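Local coordinates for protein 2-hydroxychromene-2-carboxylate isomerase (Pseudomonas putida, PDB 2IMF) that catalyses the reversible, glutathione-dependent isomerisation of 2-hydroxychromene-2-carboxylate to trans-o-hydroxybenzylidenepyruvate in the bacterial breakdown of naphthalene, at residues A[6-10]-A[105-110]; A[12-16]-A[66-71]; A[16-21]-A[181-187]; A[37-43]-A[165-169]. All blocks are in the same frame, centred on the assembly; numbering follows the deposited sequence.

Contact 1: residues A[6-10]-A[105-110]. With TOM (4-(2-methoxyphenyl)-2-oxobut-3-enoic acid), chain F.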
# COMPACT_ATOMS: atom_id res chain seq x y z
N TYR A 6 5.42 -13.81 6.89
CA TYR A 6 6.54 -13.88 5.95
C TYR A 6 7.21 -12.52 5.91
O TYR A 6 6.56 -11.51 5.69
CB TYR A 6 6.07 -14.21 4.54
CG TYR A 6 5.49 -15.57 4.45
CD1 TYR A 6 4.14 -15.87 4.87
CD2 TYR A 6 6.30 -16.61 4.09
CE1 TYR A 6 3.62 -17.15 4.79
CE2 TYR A 6 5.78 -17.98 4.04
CZ TYR A 6 4.44 -18.16 4.40
OH TYR A 6 3.94 -19.49 4.39
N PHE A 7 8.51 -12.47 6.15
CA PHE A 7 9.24 -11.20 6.26
C PHE A 7 10.65 -11.40 5.68
O PHE A 7 11.13 -12.55 5.53
CB PHE A 7 9.34 -10.72 7.72
CG PHE A 7 10.15 -11.64 8.60
CD1 PHE A 7 9.60 -12.77 9.16
CD2 PHE A 7 11.48 -11.43 8.80
CE1 PHE A 7 10.37 -13.61 9.96
CE2 PHE A 7 12.26 -12.30 9.51
CZ PHE A 7 11.65 -13.39 10.11
N ASP A 8 11.32 -10.28 5.40
CA ASP A 8 12.76 -10.20 5.05
C ASP A 8 13.27 -9.05 5.92
O ASP A 8 12.59 -8.02 6.02
CB ASP A 8 12.89 -9.91 3.54
CG ASP A 8 14.34 -9.86 3.03
OD1 ASP A 8 15.24 -9.42 3.81
OD2 ASP A 8 14.55 -10.16 1.85
N PHE A 9 14.39 -9.22 6.63
CA PHE A 9 14.85 -8.14 7.55
C PHE A 9 15.22 -6.85 6.80
O PHE A 9 15.35 -5.84 7.46
CB PHE A 9 16.04 -8.60 8.42
CG PHE A 9 15.67 -9.59 9.50
CD1 PHE A 9 14.83 -9.20 10.54
CD2 PHE A 9 16.21 -10.84 9.48
CE1 PHE A 9 14.49 -10.11 11.59
CE2 PHE A 9 15.91 -11.79 10.52
CZ PHE A 9 15.07 -11.42 11.54
N LEU A 10 15.35 -6.88 5.48
CA LEU A 10 15.58 -5.60 4.73
C LEU A 10 14.39 -4.70 4.73
O LEU A 10 14.50 -3.53 4.39
CB LEU A 10 16.04 -5.82 3.28
CG LEU A 10 15.04 -6.42 2.32
CD1 LEU A 10 14.05 -5.37 1.78
CD2 LEU A 10 15.77 -6.97 1.14
N TYR A 105 14.37 -13.83 18.50
CA TYR A 105 15.37 -13.54 17.43
C TYR A 105 14.80 -12.47 16.48
O TYR A 105 15.44 -11.46 16.20
CB TYR A 105 15.74 -14.76 16.65
CG TYR A 105 16.75 -14.55 15.54
CD1 TYR A 105 18.09 -14.47 15.81
CD2 TYR A 105 16.29 -14.30 14.28
CE1 TYR A 105 19.00 -14.31 14.77
CE2 TYR A 105 17.15 -14.12 13.24
CZ TYR A 105 18.54 -14.10 13.51
OH TYR A 105 19.44 -13.95 12.49
N VAL A 106 13.59 -12.68 15.98
CA VAL A 106 13.03 -11.75 15.01
C VAL A 106 12.93 -10.38 15.66
O VAL A 106 13.25 -9.36 15.00
CB VAL A 106 11.70 -12.31 14.51
CG1 VAL A 106 10.99 -11.26 13.66
CG2 VAL A 106 11.95 -13.59 13.71
N ASN A 107 12.46 -10.27 16.92
CA ASN A 107 12.37 -8.99 17.56
C ASN A 107 13.71 -8.30 17.75
O ASN A 107 13.85 -7.12 17.48
CB ASN A 107 11.64 -9.17 18.94
CG ASN A 107 10.16 -9.51 18.81
OD1 ASN A 107 9.53 -9.30 17.77
ND2 ASN A 107 9.60 -10.10 19.88
N VAL A 108 14.68 -9.04 18.23
CA VAL A 108 15.97 -8.41 18.50
C VAL A 108 16.62 -7.94 17.19
O VAL A 108 17.16 -6.82 17.13
CB VAL A 108 16.90 -9.47 19.18
CG1 VAL A 108 18.35 -9.07 19.12
CG2 VAL A 108 16.44 -9.73 20.66
N VAL A 109 16.53 -8.74 16.12
CA VAL A 109 17.18 -8.36 14.87
C VAL A 109 16.44 -7.17 14.25
O VAL A 109 17.05 -6.19 13.79
CB VAL A 109 17.29 -9.51 13.88
CG1 VAL A 109 17.84 -9.08 12.52
CG2 VAL A 109 18.17 -10.62 14.45
N PHE A 110 15.08 -7.21 14.24
CA PHE A 110 14.38 -6.07 13.66
C PHE A 110 14.66 -4.84 14.45
O PHE A 110 14.79 -3.75 13.87
CB PHE A 110 12.86 -6.38 13.55
CG PHE A 110 12.44 -6.85 12.19
CD1 PHE A 110 12.70 -6.06 11.12
CD2 PHE A 110 11.69 -7.97 11.99
CE1 PHE A 110 12.25 -6.40 9.85
CE2 PHE A 110 11.26 -8.35 10.75
CZ PHE A 110 11.59 -7.59 9.67
O8 TOM F . 11.85 -1.32 -2.29
C9 TOM F . 11.89 -2.48 -1.91
C10 TOM F . 12.41 -3.58 -2.68
O11 TOM F . 11.67 -3.97 -3.61
O10 TOM F . 13.49 -4.11 -2.35
C8 TOM F . 11.31 -2.93 -0.60
C7 TOM F . 10.70 -2.17 0.27
C1 TOM F . 11.28 -0.90 0.86
C6 TOM F . 10.39 0.15 0.97
C5 TOM F . 10.83 1.37 1.48
C4 TOM F . 12.16 1.47 1.93
C3 TOM F . 13.05 0.43 1.84
C2 TOM F . 12.58 -0.78 1.30
O2 TOM F . 13.36 -1.88 1.19
C11 TOM F . 14.58 -1.77 1.92
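Phe-9 sets the edge of its ring on the face of Phe-110, CD1 over the centre and CE1 3.5 Å from Phe-110 CD2, an edge-to-face pair with planes at 65°. With CG beside the backbone N (chi1 -72°), the Phe-9 ring swings toward the helix. Val-109 closes one face of it: CG1 sits 3.5 Å from the ring centroid, almost on the normal, in a CH-pi contact. The opposite face takes the rim of Phe-7, whose own CZ meets Val-106 CG2 at 3.6 Å. Tyr-105 lies obliquely beyond, its CE2 3.8 Å from Phe-9 CE2. This aromatic cluster joins the end of strand 2-7 of the thioredoxin-like domain to helix 99-115 of the inserted helical part. With an alanine in place of Phe-110, the edge of Phe-9 would probably lose the face it rests on. Farther out, Asp-8 OD1 accepts from Leu-10 N at 3.0 Å, an Asx turn beside the substrate pocket; Ser-86 and Asn-90 also bond to that oxygen. Leu-10 CD1 reaches the methoxy group of the bound 4-(2-methoxyphenyl)-2-oxobut-3-enoic acid.

Contact 2: residues A[12-16]-A[66-71]. With GSH (glutathione), chain E; TOM (4-(2-methoxyphenyl)-2-oxobut-3-enoic acid), chain F.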
# COMPACT_ATOMS: atom_id res chain seq x y z
N PRO A 12 11.40 -2.37 5.90
CA PRO A 12 10.89 -1.56 7.02
C PRO A 12 9.39 -1.75 7.25
O PRO A 12 8.95 -1.58 8.36
CB PRO A 12 11.22 -0.11 6.59
CG PRO A 12 11.23 -0.17 5.07
CD PRO A 12 11.80 -1.57 4.71
N PHE A 13 8.61 -2.06 6.21
CA PHE A 13 7.21 -2.38 6.44
C PHE A 13 7.09 -3.68 7.21
O PHE A 13 6.14 -3.84 8.01
CB PHE A 13 6.51 -2.40 5.08
CG PHE A 13 6.37 -1.00 4.49
CD1 PHE A 13 5.47 -0.09 5.02
CD2 PHE A 13 7.18 -0.63 3.46
CE1 PHE A 13 5.35 1.18 4.49
CE2 PHE A 13 7.06 0.67 2.88
CZ PHE A 13 6.17 1.56 3.43
N SER A 14 8.04 -4.58 7.06
CA SER A 14 8.06 -5.80 7.86
C SER A 14 8.42 -5.57 9.32
O SER A 14 7.90 -6.25 10.23
CB SER A 14 8.98 -6.85 7.27
OG SER A 14 8.50 -7.30 6.01
N TYR A 15 9.29 -4.56 9.58
CA TYR A 15 9.66 -4.18 10.91
C TYR A 15 8.39 -3.70 11.57
O TYR A 15 8.08 -4.10 12.72
CB TYR A 15 10.65 -3.03 10.82
CG TYR A 15 10.81 -2.25 12.09
CD1 TYR A 15 11.35 -2.84 13.24
CD2 TYR A 15 10.50 -0.89 12.11
CE1 TYR A 15 11.57 -2.03 14.41
CE2 TYR A 15 10.73 -0.10 13.25
CZ TYR A 15 11.23 -0.73 14.40
OH TYR A 15 11.46 -0.02 15.58
N LEU A 16 7.62 -2.83 10.90
CA LEU A 16 6.37 -2.31 11.48
C LEU A 16 5.39 -3.48 11.74
O LEU A 16 4.77 -3.60 12.81
CB LEU A 16 5.71 -1.37 10.51
CG LEU A 16 6.45 -0.02 10.35
CD1 LEU A 16 5.84 0.76 9.20
CD2 LEU A 16 6.37 0.82 11.68
N ASP A 66 5.89 8.05 5.11
CA ASP A 66 4.89 7.07 5.50
C ASP A 66 5.42 6.23 6.64
O ASP A 66 4.73 5.97 7.65
CB ASP A 66 4.59 6.19 4.27
CG ASP A 66 3.37 5.31 4.48
OD1 ASP A 66 2.39 5.68 5.16
OD2 ASP A 66 3.44 4.12 4.08
N LEU A 67 6.66 5.74 6.48
CA LEU A 67 7.28 4.93 7.55
C LEU A 67 7.36 5.66 8.88
O LEU A 67 7.05 5.08 9.90
CB LEU A 67 8.65 4.44 7.10
CG LEU A 67 8.57 3.37 5.98
CD1 LEU A 67 9.94 3.21 5.33
CD2 LEU A 67 8.05 2.02 6.50
N GLN A 68 7.74 6.94 8.85
CA GLN A 68 7.73 7.68 10.12
C GLN A 68 6.33 7.89 10.71
O GLN A 68 6.13 7.86 11.91
CB GLN A 68 8.38 9.03 9.98
CG GLN A 68 9.88 8.92 9.75
CD GLN A 68 10.66 8.13 10.82
OE1 GLN A 68 10.51 8.35 12.02
NE2 GLN A 68 11.48 7.19 10.40
N ARG A 69 5.36 8.06 9.82
CA ARG A 69 3.99 8.20 10.32
C ARG A 69 3.58 6.95 11.04
O ARG A 69 3.00 6.97 12.12
CB ARG A 69 3.01 8.53 9.17
CG ARG A 69 3.13 9.94 8.68
CD ARG A 69 2.50 10.01 7.26
NE ARG A 69 2.51 11.43 6.90
CZ ARG A 69 2.41 11.86 5.64
NH1 ARG A 69 2.18 11.00 4.65
NH2 ARG A 69 2.42 13.15 5.34
N TRP A 70 3.86 5.77 10.50
CA TRP A 70 3.49 4.57 11.19
C TRP A 70 4.31 4.32 12.46
O TRP A 70 3.76 3.79 13.42
CB TRP A 70 3.69 3.35 10.25
CG TRP A 70 2.61 3.23 9.19
CD1 TRP A 70 2.69 3.67 7.90
CD2 TRP A 70 1.32 2.68 9.35
NE1 TRP A 70 1.53 3.38 7.23
CE2 TRP A 70 0.64 2.79 8.11
CE3 TRP A 70 0.65 2.12 10.44
CZ2 TRP A 70 -0.69 2.31 7.94
CZ3 TRP A 70 -0.63 1.63 10.26
CH2 TRP A 70 -1.29 1.76 9.03
N ALA A 71 5.58 4.67 12.40
CA ALA A 71 6.43 4.45 13.60
C ALA A 71 5.84 5.32 14.72
O ALA A 71 5.82 4.88 15.88
CB ALA A 71 7.81 4.86 13.29
N1 GSH E . 1.63 -0.58 1.72
CA1 GSH E . 2.59 -1.45 2.32
C1 GSH E . 2.59 -1.50 3.81
O11 GSH E . 3.18 -2.42 4.39
O12 GSH E . 2.13 -0.43 4.27
CB1 GSH E . 3.83 -1.67 1.47
CG1 GSH E . 4.63 -2.96 1.70
CD1 GSH E . 5.82 -3.00 0.79
OE1 GSH E . 6.04 -2.00 -0.06
N2 GSH E . 6.66 -4.01 0.86
CA2 GSH E . 7.75 -4.23 -0.09
C2 GSH E . 7.45 -5.26 -1.10
O2 GSH E . 6.89 -6.42 -0.69
CB2 GSH E . 9.01 -4.67 0.72
SG2 GSH E . 9.72 -3.30 1.71
N3 GSH E . 7.69 -5.05 -2.36
CA3 GSH E . 7.18 -6.00 -3.35
C3 GSH E . 6.20 -5.27 -4.24
O31 GSH E . 5.63 -5.94 -5.13
O32 GSH E . 6.02 -4.02 -4.11
O8 TOM F . 11.85 -1.32 -2.29
C9 TOM F . 11.89 -2.48 -1.91
C10 TOM F . 12.41 -3.58 -2.68
O11 TOM F . 11.67 -3.97 -3.61
O10 TOM F . 13.49 -4.11 -2.35
C8 TOM F . 11.31 -2.93 -0.60
C7 TOM F . 10.70 -2.17 0.27
C1 TOM F . 11.28 -0.90 0.86
C6 TOM F . 10.39 0.15 0.97
C5 TOM F . 10.83 1.37 1.48
C4 TOM F . 12.16 1.47 1.93
C3 TOM F . 13.05 0.43 1.84
C2 TOM F . 12.58 -0.78 1.30
O2 TOM F . 13.36 -1.88 1.19
C11 TOM F . 14.58 -1.77 1.92
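Helix segments 12-16 and 66-71 run nearly parallel, 11° between their directions, with axes 10.7 Å apart at closest approach, so side chains do the bridging. Leu-67 reaches across with both methyls. Its CD2 lies over one face of Phe-13, 3.5 Å from the ring centroid, as a CH-pi contact, while CD1 turns to Pro-12 CG at 3.6 Å. Glutathione takes the other face of Phe-13, with CB1 above the middle of the ring, which is thus held between leucine and cofactor. At the rim of that ring, near its plane, Asp-66 OD2 comes within 3.5 Å of CE1; the carboxylate is paired with Arg-183 of the second subunit. Leu-16 sets its CG beside the backbone N, chi1 -71°, which carries CD1 across to Trp-70 CB at 3.5 Å and Leu-67 CD2 at 3.7 Å. Trp-70 meets the ring of Phe-185 of the second subunit. On the ligand side Pro-12 CD lies 3.6 Å from C2 of the bound substrate analogue. The first turn of helix 12-28, following the first strand of a thioredoxin-like domain and packed on inserted helices, thereby forms one wall shared by the adjoining glutathione and substrate sites of this kappa-class transferase.

Contact 3: residues A[16-21]-A[181-187]. With GSH (glutathione), chain E; PO4 (phosphate ion), chain D.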
# COMPACT_ATOMS: atom_id res chain seq x y z
N LEU A 16 7.62 -2.83 10.90
CA LEU A 16 6.37 -2.31 11.48
C LEU A 16 5.39 -3.48 11.74
O LEU A 16 4.77 -3.60 12.81
CB LEU A 16 5.71 -1.37 10.51
CG LEU A 16 6.45 -0.02 10.35
CD1 LEU A 16 5.84 0.76 9.20
CD2 LEU A 16 6.37 0.82 11.68
N ALA A 17 5.18 -4.34 10.74
CA ALA A 17 4.28 -5.49 10.92
C ALA A 17 4.71 -6.39 12.05
O ALA A 17 3.85 -6.88 12.82
CB ALA A 17 4.14 -6.29 9.61
N ASN A 18 6.01 -6.66 12.17
CA ASN A 18 6.43 -7.50 13.27
C ASN A 18 6.13 -6.87 14.59
O ASN A 18 5.74 -7.62 15.48
CB ASN A 18 7.93 -7.77 13.14
CG ASN A 18 8.42 -8.65 14.23
OD1 ASN A 18 7.98 -9.78 14.34
ND2 ASN A 18 9.23 -8.08 15.12
N GLN A 19 6.30 -5.56 14.72
CA GLN A 19 5.99 -4.91 16.03
C GLN A 19 4.52 -5.13 16.36
O GLN A 19 4.18 -5.47 17.52
CB GLN A 19 6.26 -3.38 15.88
CG GLN A 19 5.72 -2.42 17.03
CD GLN A 19 6.42 -2.65 18.34
OE1 GLN A 19 7.52 -3.19 18.41
NE2 GLN A 19 5.78 -2.21 19.41
N ARG A 20 3.62 -4.95 15.38
CA ARG A 20 2.20 -5.01 15.69
C ARG A 20 1.84 -6.44 15.93
O ARG A 20 1.09 -6.73 16.89
CB ARG A 20 1.43 -4.43 14.51
CG ARG A 20 -0.09 -4.63 14.53
CD ARG A 20 -0.62 -3.51 13.74
NE ARG A 20 -2.09 -3.48 13.61
CZ ARG A 20 -2.74 -2.50 12.99
NH1 ARG A 20 -2.09 -1.48 12.38
NH2 ARG A 20 -4.06 -2.60 12.87
N LEU A 21 2.33 -7.40 15.15
CA LEU A 21 2.06 -8.81 15.40
C LEU A 21 2.58 -9.27 16.74
O LEU A 21 1.91 -10.08 17.40
CB LEU A 21 2.62 -9.71 14.30
CG LEU A 21 1.89 -9.50 12.98
CD1 LEU A 21 2.83 -10.04 11.84
CD2 LEU A 21 0.56 -10.32 13.02
N ASN A 181 1.91 -4.04 6.26
CA ASN A 181 1.56 -3.63 7.62
C ASN A 181 0.23 -2.95 7.62
O ASN A 181 -0.53 -3.11 8.60
CB ASN A 181 2.69 -2.72 8.17
CG ASN A 181 2.24 -2.01 9.36
OD1 ASN A 181 2.17 -2.67 10.42
ND2 ASN A 181 1.96 -0.73 9.26
N ASP A 182 -0.09 -2.25 6.54
CA ASP A 182 -1.36 -1.51 6.43
C ASP A 182 -2.53 -2.40 6.05
O ASP A 182 -3.60 -1.87 5.73
CB ASP A 182 -1.21 -0.39 5.43
CG ASP A 182 -0.79 -0.86 4.06
OD1 ASP A 182 -0.68 -2.10 3.85
OD2 ASP A 182 -0.60 -0.01 3.16
N ARG A 183 -2.38 -3.72 6.13
CA ARG A 183 -3.54 -4.62 6.03
C ARG A 183 -3.71 -5.44 7.31
O ARG A 183 -4.56 -6.34 7.36
CB ARG A 183 -3.38 -5.51 4.81
CG ARG A 183 -3.52 -4.73 3.51
CD ARG A 183 -4.85 -4.03 3.30
NE ARG A 183 -4.95 -3.38 1.97
CZ ARG A 183 -4.37 -2.21 1.71
NH1 ARG A 183 -3.84 -1.49 2.70
NH2 ARG A 183 -4.47 -1.75 0.47
N LEU A 184 -2.89 -5.18 8.32
CA LEU A 184 -3.03 -5.92 9.57
C LEU A 184 -4.39 -5.65 10.16
O LEU A 184 -4.92 -6.53 10.82
CB LEU A 184 -1.85 -5.62 10.52
CG LEU A 184 -0.57 -6.37 10.15
CD1 LEU A 184 0.54 -5.84 11.03
CD2 LEU A 184 -0.72 -7.84 10.38
N PHE A 185 -5.03 -4.53 9.86
CA PHE A 185 -6.36 -4.28 10.46
C PHE A 185 -7.33 -5.31 9.91
O PHE A 185 -8.29 -5.74 10.63
CB PHE A 185 -6.87 -2.86 10.24
CG PHE A 185 -7.39 -2.60 8.85
CD1 PHE A 185 -6.55 -2.17 7.82
CD2 PHE A 185 -8.75 -2.70 8.60
CE1 PHE A 185 -7.09 -1.91 6.53
CE2 PHE A 185 -9.29 -2.46 7.37
CZ PHE A 185 -8.46 -2.05 6.29
N MET A 186 -7.10 -5.78 8.68
CA MET A 186 -8.04 -6.78 8.16
C MET A 186 -7.78 -8.13 8.75
O MET A 186 -8.75 -8.93 8.99
CB MET A 186 -7.90 -6.88 6.64
CG MET A 186 -8.33 -5.63 5.90
SD MET A 186 -8.06 -5.91 4.12
CE MET A 186 -8.68 -4.42 3.38
N LEU A 187 -6.52 -8.48 8.99
CA LEU A 187 -6.21 -9.72 9.67
C LEU A 187 -6.82 -9.66 11.07
O LEU A 187 -7.40 -10.67 11.52
CB LEU A 187 -4.70 -9.81 9.81
CG LEU A 187 -4.20 -10.99 10.69
CD1 LEU A 187 -4.56 -12.41 10.24
CD2 LEU A 187 -2.75 -10.96 10.87
N1 GSH E . 1.63 -0.58 1.72
CA1 GSH E . 2.59 -1.45 2.32
C1 GSH E . 2.59 -1.50 3.81
O11 GSH E . 3.18 -2.42 4.39
O12 GSH E . 2.13 -0.43 4.27
CB1 GSH E . 3.83 -1.67 1.47
CG1 GSH E . 4.63 -2.96 1.70
CD1 GSH E . 5.82 -3.00 0.79
OE1 GSH E . 6.04 -2.00 -0.06
N2 GSH E . 6.66 -4.01 0.86
CA2 GSH E . 7.75 -4.23 -0.09
C2 GSH E . 7.45 -5.26 -1.10
O2 GSH E . 6.89 -6.42 -0.69
CB2 GSH E . 9.01 -4.67 0.72
SG2 GSH E . 9.72 -3.30 1.71
N3 GSH E . 7.69 -5.05 -2.36
CA3 GSH E . 7.18 -6.00 -3.35
C3 GSH E . 6.20 -5.27 -4.24
O31 GSH E . 5.63 -5.94 -5.13
O32 GSH E . 6.02 -4.02 -4.11
P PO4 D . -4.80 0.74 11.14
O1 PO4 D . -5.44 2.15 11.11
O2 PO4 D . -5.66 -0.16 12.03
O3 PO4 D . -4.47 0.25 9.76
O4 PO4 D . -3.53 1.07 11.84
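This is a mostly apolar helix-to-helix contact in the thioredoxin-like part, between the middle of helix 12-28 and the 3-10 turn and first turn of helix 184-198. Leu-184 is its hub. Its CD1 lies 3.8 Å from Arg-20 CG and 3.9 Å from Ala-17 CB, and its CD2 meets Leu-21 CD2 at 3.8 Å; Leu-187 CD2 touches that same methyl of Leu-21. Arg-20, with CG anti to the backbone N (chi1 169°) and the chain extended to NE, slides past Leu-184, and Leu-184 CB sits over one face of the guanidinium near its rim. At the far end NH1 and NH2 each donate to one oxygen of a phosphate, O4 and O2, both at 3.0 Å, while Glu-188 forms a salt bridge with NE. The amide of Asn-181 lies across Leu-16, CG to CB at 3.7 Å, and its OD1 is bonded to Tyr-74. The backbone N of the same residue donates to glutathione O11 at 2.8 Å, and the cofactor's amino N1 to Asp-182 OD2 at 2.7 Å. Arg-183 of the second subunit also pairs with that oxygen; it and the amino group probably offset the repulsion between the two Asp-182 carboxylates, one per subunit, that meet there. The packing thus places a backbone N-H and a carboxylate against the gamma-glutamyl end of glutathione at the dimer interface, while Arg-20 holds an anion probably from the crystallisation liquor.

Contact 4: residues A[37-43]-A[165-169]. With GSH (glutathione), chain E; TOM (4-(2-methoxyphenyl)-2-oxobut-3-enoic acid), chain F.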
# COMPACT_ATOMS: atom_id res chain seq x y z
N ILE A 37 12.31 -14.94 4.53
CA ILE A 37 12.45 -15.31 3.12
C ILE A 37 13.15 -14.24 2.33
O ILE A 37 13.30 -13.10 2.78
CB ILE A 37 11.07 -15.56 2.39
CG1 ILE A 37 10.15 -14.31 2.53
CG2 ILE A 37 10.34 -16.72 3.09
CD1 ILE A 37 8.86 -14.42 1.66
N ASP A 38 13.60 -14.60 1.15
CA ASP A 38 14.38 -13.70 0.30
C ASP A 38 13.48 -12.88 -0.61
O ASP A 38 13.04 -13.39 -1.69
CB ASP A 38 15.39 -14.52 -0.50
CG ASP A 38 16.38 -13.66 -1.26
OD1 ASP A 38 16.22 -12.48 -1.46
OD2 ASP A 38 17.37 -14.23 -1.80
N LEU A 39 13.25 -11.61 -0.25
CA LEU A 39 12.38 -10.79 -1.09
C LEU A 39 12.86 -10.74 -2.55
O LEU A 39 12.06 -10.74 -3.48
CB LEU A 39 12.31 -9.37 -0.55
CG LEU A 39 11.47 -8.39 -1.39
CD1 LEU A 39 10.03 -8.86 -1.52
CD2 LEU A 39 11.58 -7.00 -0.83
N ALA A 40 14.20 -10.71 -2.68
CA ALA A 40 14.69 -10.49 -4.04
C ALA A 40 14.31 -11.66 -4.87
O ALA A 40 13.91 -11.54 -6.05
CB ALA A 40 16.22 -10.34 -4.09
N ARG A 41 14.41 -12.85 -4.32
CA ARG A 41 14.04 -14.02 -5.05
C ARG A 41 12.53 -14.09 -5.33
O ARG A 41 12.08 -14.50 -6.41
CB ARG A 41 14.46 -15.27 -4.29
CG ARG A 41 15.57 -16.04 -4.89
CD ARG A 41 16.02 -17.02 -3.80
NE ARG A 41 17.46 -17.17 -3.77
CZ ARG A 41 18.08 -18.33 -3.94
NH1 ARG A 41 17.34 -19.42 -4.12
NH2 ARG A 41 19.41 -18.40 -3.91
N VAL A 42 11.68 -13.75 -4.35
CA VAL A 42 10.27 -13.78 -4.64
C VAL A 42 9.82 -12.80 -5.72
O VAL A 42 8.87 -13.09 -6.46
CB VAL A 42 9.31 -13.70 -3.36
CG1 VAL A 42 9.85 -14.53 -2.18
CG2 VAL A 42 8.96 -12.36 -2.92
N LYS A 43 10.48 -11.63 -5.76
CA LYS A 43 10.14 -10.65 -6.79
C LYS A 43 10.52 -11.17 -8.15
O LYS A 43 9.71 -11.05 -9.09
CB LYS A 43 10.89 -9.36 -6.56
CG LYS A 43 10.28 -8.55 -5.40
CD LYS A 43 11.18 -7.33 -5.13
CE LYS A 43 11.06 -6.27 -6.17
NZ LYS A 43 12.11 -5.18 -5.83
N VAL A 165 3.12 -15.89 -2.39
CA VAL A 165 3.70 -14.70 -1.72
C VAL A 165 4.58 -13.99 -2.75
O VAL A 165 5.46 -14.59 -3.38
CB VAL A 165 4.56 -15.14 -0.57
CG1 VAL A 165 5.30 -13.92 -0.02
CG2 VAL A 165 3.70 -15.80 0.49
N PHE A 166 4.33 -12.67 -2.92
CA PHE A 166 5.11 -11.84 -3.88
C PHE A 166 5.90 -10.71 -3.19
O PHE A 166 6.70 -10.03 -3.84
CB PHE A 166 4.17 -11.24 -4.95
CG PHE A 166 3.11 -10.35 -4.34
CD1 PHE A 166 3.41 -9.01 -3.99
CD2 PHE A 166 1.81 -10.87 -4.05
CE1 PHE A 166 2.49 -8.23 -3.32
CE2 PHE A 166 0.90 -10.06 -3.39
CZ PHE A 166 1.23 -8.72 -3.06
N GLY A 167 5.65 -10.52 -1.88
CA GLY A 167 6.31 -9.42 -1.17
C GLY A 167 6.28 -9.66 0.31
O GLY A 167 5.80 -10.72 0.77
N VAL A 168 6.78 -8.68 1.04
CA VAL A 168 6.78 -8.76 2.49
C VAL A 168 6.37 -7.41 3.03
O VAL A 168 6.57 -6.37 2.40
CB VAL A 168 8.14 -9.19 3.08
CG1 VAL A 168 8.46 -10.59 2.65
CG2 VAL A 168 9.29 -8.22 2.60
N PRO A 169 5.75 -7.34 4.20
CA PRO A 169 5.30 -8.47 5.06
C PRO A 169 4.05 -9.09 4.48
O PRO A 169 3.16 -8.39 4.00
CB PRO A 169 4.97 -7.79 6.42
CG PRO A 169 4.57 -6.35 6.00
CD PRO A 169 5.40 -6.01 4.75
N1 GSH E . 1.63 -0.58 1.72
CA1 GSH E . 2.59 -1.45 2.32
C1 GSH E . 2.59 -1.50 3.81
O11 GSH E . 3.18 -2.42 4.39
O12 GSH E . 2.13 -0.43 4.27
CB1 GSH E . 3.83 -1.67 1.47
CG1 GSH E . 4.63 -2.96 1.70
CD1 GSH E . 5.82 -3.00 0.79
OE1 GSH E . 6.04 -2.00 -0.06
N2 GSH E . 6.66 -4.01 0.86
CA2 GSH E . 7.75 -4.23 -0.09
C2 GSH E . 7.45 -5.26 -1.10
O2 GSH E . 6.89 -6.42 -0.69
CB2 GSH E . 9.01 -4.67 0.72
SG2 GSH E . 9.72 -3.30 1.71
N3 GSH E . 7.69 -5.05 -2.36
CA3 GSH E . 7.18 -6.00 -3.35
C3 GSH E . 6.20 -5.27 -4.24
O31 GSH E . 5.63 -5.94 -5.13
O32 GSH E . 6.02 -4.02 -4.11
O8 TOM F . 11.85 -1.32 -2.29
C9 TOM F . 11.89 -2.48 -1.91
C10 TOM F . 12.41 -3.58 -2.68
O11 TOM F . 11.67 -3.97 -3.61
O10 TOM F . 13.49 -4.11 -2.35
C8 TOM F . 11.31 -2.93 -0.60
C7 TOM F . 10.70 -2.17 0.27
C1 TOM F . 11.28 -0.90 0.86
C6 TOM F . 10.39 0.15 0.97
C5 TOM F . 10.83 1.37 1.48
C4 TOM F . 12.16 1.47 1.93
C3 TOM F . 13.05 0.43 1.84
C2 TOM F . 12.58 -0.78 1.30
O2 TOM F . 13.36 -1.88 1.19
C11 TOM F . 14.58 -1.77 1.92
O HOH W 1 6.58 -15.25 -5.73
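Val-42 and Leu-39, one turn of helix 39-46 apart, lean mainly on the backbone of 165-169. Val-42 CG2 butts against the carbonyl of Phe-166, 3.4 Å from its O, and Leu-39 CD1 rests on Gly-167 CA at 3.8 Å. The other branch of Leu-39, CD2, turns to the ligands, between the cysteinyl CB2 of glutathione and a carboxylate oxygen of the substrate analogue. Ile-37 and Val-168 slide past each other in opposite directions: Ile-37 CD1 touches Val-168 CG1 at 4.0 Å and crosses Val-165 CG1 obliquely. A water bridges Val-165 O, at 2.7 Å, and Val-42 O. Lys-43 has its CG beside the backbone N and its chain bent at chi3 (74°), which carries NZ away from the loop to O11 of the analogue, 2.6 Å off. A methionine in place of Lys-43 would probably leave that carboxylate without this positive mate, with Arg-54 still bonded to the ligand. On the loop side Val-168 N donates to glutathione O2 and Val-168 O accepts from glutathione N2, both at 2.8 Å. The cis peptide before Pro-169 marks the cis-proline loop characteristic of thioredoxin-like folds; the paired N-H and C=O of Val-168 hold the cysteinyl part of glutathione. Apolar packing thus sets side by side a loop that reads the cofactor's backbone and a lysine whose charge meets the analogue's carboxylate, and so probably the substrate's.

How the contacts relate
All four contacts are buried. Contact 1 lies deepest, about 5 Å from the chain centre, with no second-subunit residue against it, and its chemistry is almost wholly aromatic; the other three lie 11 to 12 Å out. Contacts 2 and 3 share Leu-16 and helix 12-28, and Trp-70 packs on Asn-181 between them; both reach the second subunit, where charged residues join the apolar packing. Contact 4 packs a helix on a loop, mixes aliphatic contacts with ligand-binding polar groups, and touches the second subunit through Phe-166 alone. It joins contact 1 through Asp-8 OD2, 2.9 Å from Leu-39 N. Contacts 2 and 4 touch both ligands, contact 3 glutathione and contact 1 the substrate analogue.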